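Long-range contact in sulfur oxidation protein SOXB (Thermus thermophilus, PDB 2WDD), which probably hydrolyses the sulfur-sulfur bond of cysteine S-thiosulfonate in the Sox sulfur oxidation pathway, using a pair of manganese ions: residues 187-201 / 233-246. Sequence-based numbering, arbitrary orientation. Where two conformers were deposited one is given.
With TBU (tertiary-butyl alcohol), chain E.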
# COMPACT_ATOMS: atom_id res chain seq x y z
N TYR A 187 -13.52 7.66 12.71
CA TYR A 187 -13.74 8.08 14.09
C TYR A 187 -12.66 9.08 14.51
O TYR A 187 -12.85 9.87 15.44
CB TYR A 187 -13.69 6.86 15.04
CG TYR A 187 -12.28 6.51 15.48
CD1 TYR A 187 -11.72 7.05 16.63
CD2 TYR A 187 -11.46 5.71 14.67
CE1 TYR A 187 -10.42 6.77 17.01
CE2 TYR A 187 -10.15 5.45 15.03
CZ TYR A 187 -9.63 5.97 16.20
OH TYR A 187 -8.33 5.71 16.55
N ASN A 188 -11.52 9.04 13.82
CA ASN A 188 -10.34 9.79 14.24
C ASN A 188 -9.99 11.13 13.62
O ASN A 188 -9.08 11.80 14.12
CB ASN A 188 -9.10 8.88 14.28
CG ASN A 188 -8.75 8.30 12.91
OD1 ASN A 188 -9.62 7.87 12.15
ND2 ASN A 188 -7.46 8.28 12.61
N ILE A 189 -10.65 11.51 12.54
CA ILE A 189 -10.35 12.78 11.89
C ILE A 189 -11.19 13.84 12.61
O ILE A 189 -12.41 13.83 12.51
CB ILE A 189 -10.64 12.74 10.38
CG1 ILE A 189 -9.76 11.66 9.72
CG2 ILE A 189 -10.34 14.10 9.73
CD1 ILE A 189 -10.10 11.38 8.28
N VAL A 190 -10.52 14.71 13.35
CA VAL A 190 -11.21 15.72 14.14
C VAL A 190 -10.58 17.08 13.90
O VAL A 190 -9.46 17.19 13.41
CB VAL A 190 -11.17 15.37 15.65
CG1 VAL A 190 -11.72 13.96 15.90
CG2 VAL A 190 -9.74 15.50 16.22
N ASP A 191 -11.29 18.13 14.28
CA ASP A 191 -10.74 19.47 14.15
C ASP A 191 -9.64 19.61 15.19
O ASP A 191 -9.79 19.15 16.33
CB ASP A 191 -11.83 20.51 14.42
CG ASP A 191 -11.28 21.90 14.43
OD1 ASP A 191 -10.93 22.38 13.34
OD2 ASP A 191 -11.07 22.44 15.53
N ASP A 192 -8.52 20.23 14.82
CA ASP A 192 -7.39 20.32 15.73
C ASP A 192 -7.46 21.33 16.87
O ASP A 192 -6.60 21.36 17.75
CB ASP A 192 -6.06 20.41 14.96
CG ASP A 192 -5.82 21.79 14.34
OD1 ASP A 192 -6.72 22.65 14.38
OD2 ASP A 192 -4.71 22.00 13.80
N LEU A 193 -8.52 22.13 16.88
CA LEU A 193 -8.71 23.13 17.93
C LEU A 193 -9.84 22.77 18.89
O LEU A 193 -9.70 22.93 20.10
CB LEU A 193 -8.98 24.50 17.29
CG LEU A 193 -9.29 25.68 18.22
CD1 LEU A 193 -8.12 25.93 19.14
CD2 LEU A 193 -9.58 26.92 17.38
N PHE A 194 -10.97 22.32 18.35
CA PHE A 194 -12.12 21.98 19.19
C PHE A 194 -12.25 20.47 19.43
O PHE A 194 -12.94 20.05 20.37
CB PHE A 194 -13.42 22.45 18.53
CG PHE A 194 -13.61 23.95 18.53
CD1 PHE A 194 -14.46 24.54 19.45
CD2 PHE A 194 -13.01 24.74 17.57
CE1 PHE A 194 -14.67 25.91 19.43
CE2 PHE A 194 -13.22 26.11 17.54
CZ PHE A 194 -14.04 26.70 18.48
N GLY A 195 -11.70 19.67 18.53
CA GLY A 195 -11.79 18.23 18.67
C GLY A 195 -13.06 17.58 18.16
O GLY A 195 -13.25 16.38 18.37
N ASP A 196 -13.94 18.33 17.49
CA ASP A 196 -15.16 17.72 16.97
C ASP A 196 -14.84 16.85 15.76
O ASP A 196 -14.09 17.25 14.86
CB ASP A 196 -16.21 18.77 16.60
CG ASP A 196 -15.66 19.90 15.74
OD1 ASP A 196 -14.74 20.59 16.21
OD2 ASP A 196 -16.21 20.15 14.65
N PRO A 197 -15.39 15.64 15.73
CA PRO A 197 -15.12 14.78 14.57
C PRO A 197 -15.77 15.36 13.31
O PRO A 197 -16.87 15.91 13.36
CB PRO A 197 -15.79 13.45 14.95
CG PRO A 197 -15.77 13.45 16.45
CD PRO A 197 -16.00 14.89 16.85
N LEU A 198 -15.06 15.24 12.19
CA LEU A 198 -15.55 15.76 10.93
C LEU A 198 -16.43 14.80 10.13
O LEU A 198 -17.18 15.24 9.27
CB LEU A 198 -14.38 16.28 10.08
CG LEU A 198 -13.66 17.38 10.87
CD1 LEU A 198 -12.42 17.85 10.19
CD2 LEU A 198 -14.59 18.56 11.19
N PHE A 199 -16.37 13.51 10.44
CA PHE A 199 -17.14 12.52 9.71
C PHE A 199 -17.79 11.55 10.67
O PHE A 199 -17.39 11.45 11.82
CB PHE A 199 -16.22 11.72 8.78
CG PHE A 199 -15.42 12.58 7.84
CD1 PHE A 199 -16.04 13.26 6.81
CD2 PHE A 199 -14.06 12.79 8.05
CE1 PHE A 199 -15.33 14.08 5.96
CE2 PHE A 199 -13.33 13.61 7.20
CZ PHE A 199 -13.96 14.25 6.15
N PRO A 200 -18.75 10.76 10.17
CA PRO A 200 -19.34 9.76 11.07
C PRO A 200 -18.31 8.68 11.40
O PRO A 200 -17.50 8.30 10.56
CB PRO A 200 -20.47 9.15 10.23
CG PRO A 200 -20.79 10.19 9.18
CD PRO A 200 -19.46 10.84 8.88
N ALA A 201 -18.35 8.19 12.64
CA ALA A 201 -17.42 7.15 13.07
C ALA A 201 -17.84 5.79 12.53
O ALA A 201 -17.00 4.94 12.25
CB ALA A 201 -17.34 7.09 14.58
N GLY A 233 -5.36 22.09 10.15
CA GLY A 233 -6.64 22.25 10.80
C GLY A 233 -7.23 20.92 11.24
O GLY A 233 -8.21 20.88 11.99
N LEU A 234 -6.61 19.83 10.79
CA LEU A 234 -7.08 18.50 11.15
C LEU A 234 -6.12 17.73 12.03
O LEU A 234 -4.89 17.87 11.91
CB LEU A 234 -7.29 17.68 9.88
CG LEU A 234 -8.26 18.25 8.86
CD1 LEU A 234 -8.32 17.39 7.60
CD2 LEU A 234 -9.63 18.39 9.50
N SER A 235 -6.68 16.86 12.87
CA SER A 235 -5.91 15.93 13.68
C SER A 235 -6.42 14.54 13.28
O SER A 235 -7.62 14.35 13.09
CB SER A 235 -6.15 16.13 15.16
OG SER A 235 -5.50 15.11 15.90
N PHE A 236 -5.51 13.57 13.16
CA PHE A 236 -5.85 12.20 12.78
C PHE A 236 -5.42 11.25 13.91
O PHE A 236 -5.43 10.03 13.75
CB PHE A 236 -5.02 11.80 11.54
CG PHE A 236 -5.54 12.36 10.25
CD1 PHE A 236 -6.13 11.53 9.31
CD2 PHE A 236 -5.38 13.71 9.93
CE1 PHE A 236 -6.59 12.03 8.11
CE2 PHE A 236 -5.87 14.21 8.73
CZ PHE A 236 -6.49 13.37 7.83
N ALA A 237 -4.94 11.82 15.01
CA ALA A 237 -4.38 11.03 16.09
C ALA A 237 -5.15 9.77 16.49
O ALA A 237 -6.37 9.78 16.58
CB ALA A 237 -4.12 11.89 17.32
N LEU A 238 -4.40 8.69 16.73
CA LEU A 238 -4.98 7.46 17.22
C LEU A 238 -5.50 7.80 18.62
O LEU A 238 -4.76 8.32 19.45
CB LEU A 238 -3.90 6.37 17.31
CG LEU A 238 -4.27 5.07 18.03
CD1 LEU A 238 -5.21 4.24 17.17
CD2 LEU A 238 -3.02 4.28 18.37
N ASP A 239 -6.79 7.56 18.84
CA ASP A 239 -7.43 7.91 20.11
C ASP A 239 -8.21 6.70 20.60
O ASP A 239 -9.37 6.49 20.22
CB ASP A 239 -8.37 9.09 19.88
CG ASP A 239 -8.83 9.74 21.18
OD1 ASP A 239 -8.93 9.04 22.21
OD2 ASP A 239 -9.16 10.95 21.14
N GLU A 240 -7.56 5.86 21.40
CA GLU A 240 -8.17 4.63 21.90
C GLU A 240 -9.50 4.85 22.62
O GLU A 240 -10.43 4.07 22.46
CB GLU A 240 -7.19 3.86 22.79
CG GLU A 240 -5.97 3.37 22.03
CD GLU A 240 -5.09 2.47 22.87
OE1 GLU A 240 -4.34 2.99 23.71
OE2 GLU A 240 -5.15 1.24 22.67
N ARG A 241 -9.58 5.93 23.40
CA ARG A 241 -10.81 6.26 24.11
C ARG A 241 -11.96 6.50 23.15
O ARG A 241 -13.03 5.91 23.28
CB ARG A 241 -10.58 7.52 24.96
CG ARG A 241 -11.21 7.48 26.34
CD ARG A 241 -11.34 8.89 26.92
NE ARG A 241 -12.32 9.68 26.19
CZ ARG A 241 -12.02 10.56 25.24
NH1 ARG A 241 -10.76 10.78 24.91
NH2 ARG A 241 -12.99 11.23 24.62
N ARG A 242 -11.73 7.39 22.18
CA ARG A 242 -12.75 7.72 21.18
C ARG A 242 -13.15 6.47 20.39
O ARG A 242 -14.32 6.30 20.04
CB ARG A 242 -12.24 8.82 20.25
CG ARG A 242 -13.33 9.69 19.64
CD ARG A 242 -12.79 10.61 18.54
NE ARG A 242 -12.03 11.75 19.06
CZ ARG A 242 -12.57 12.89 19.48
NH1 ARG A 242 -13.89 13.05 19.48
NH2 ARG A 242 -11.79 13.88 19.90
N LEU A 243 -12.18 5.61 20.09
CA LEU A 243 -12.46 4.39 19.34
C LEU A 243 -13.34 3.46 20.18
O LEU A 243 -14.33 2.92 19.70
CB LEU A 243 -11.16 3.67 18.95
CG LEU A 243 -11.34 2.35 18.17
CD1 LEU A 243 -12.25 2.51 16.95
CD2 LEU A 243 -9.97 1.78 17.77
N GLN A 244 -12.96 3.29 21.45
CA GLN A 244 -13.72 2.44 22.37
C GLN A 244 -15.15 2.95 22.55
O GLN A 244 -16.09 2.16 22.58
CB GLN A 244 -13.03 2.34 23.72
CG GLN A 244 -13.72 1.37 24.69
CD GLN A 244 -13.71 -0.07 24.20
OE1 GLN A 244 -12.72 -0.79 24.38
NE2 GLN A 244 -14.81 -0.51 23.59
N GLU A 245 -15.31 4.26 22.69
CA GLU A 245 -16.63 4.83 22.86
C GLU A 245 -17.48 4.66 21.60
O GLU A 245 -18.69 4.44 21.68
CB GLU A 245 -16.52 6.28 23.32
CG GLU A 245 -15.72 6.41 24.61
CD GLU A 245 -15.67 7.82 25.17
OE1 GLU A 245 -16.28 8.73 24.58
OE2 GLU A 245 -15.01 8.01 26.22
N ALA A 246 -16.84 4.71 20.44
CA ALA A 246 -17.56 4.53 19.19
C ALA A 246 -18.07 3.08 19.09
O ALA A 246 -19.21 2.83 18.69
CB ALA A 246 -16.65 4.86 18.00
O TBU E . -2.73 14.23 13.67
C TBU E . -1.99 14.52 14.88
C1 TBU E . -2.77 15.47 15.75
C2 TBU E . -1.68 13.30 15.76
C3 TBU E . -0.68 15.19 14.49
O HOH W 1 -8.23 11.73 16.70
O HOH W 2 -3.02 20.96 11.96
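The Tyr187 ring packs against the first turn of helix 240-252. Leu243 CB lies over one face, offset toward the rim, in a CH-pi contact 4.0 Å from the ring centroid. Asn188 CB covers the opposite face, and Arg242 CB sits at the edge. With CG between the backbone N and the carbonyl carbon (chi1 85°), the Tyr187 ring lies across the helix start. Its OH accepts a weak bond from Asp239 N at 3.3 Å. Asp239 is the N-cap residue, and its OD1 accepts from Arg242 N. A second apolar patch forms where the Ile189 side chain runs alongside Phe236, with Ile189 CD1 3.6 Å from Phe236 CE1.

Val190 CG1 sits over the centre of the Arg242 guanidinium face, 3.8 Å from CZ. Val190 and Ser235 form an antiparallel hydrogen-bonded pair, joined by two backbone bonds. Asp192 N extends the ladder with a bond to Gly233 O. Beyond the strands, Asn188 ND2 donates to Phe236 O at 2.9 Å and also to Ser218 O. One water bridges Asn188 O and Ala237 O. Phe236 N also gives a hydrogen bond to the tertiary-butyl alcohol oxygen at 2.9 Å (179°).

This two-stranded ribbon lies beside the dinuclear manganese site. The Phe236 side chain is about 7 Å from that of the manganese ligand His163, and its ring meets Trp166 edge-to-face. Leu234 and Leu198 touch Arg170 of helix 170-179, while Leu238 and Leu243 rest on helix 266-273. Backbone bonds from Tyr187 and Ala201 to Gly216 tie the contact to strand 210-217.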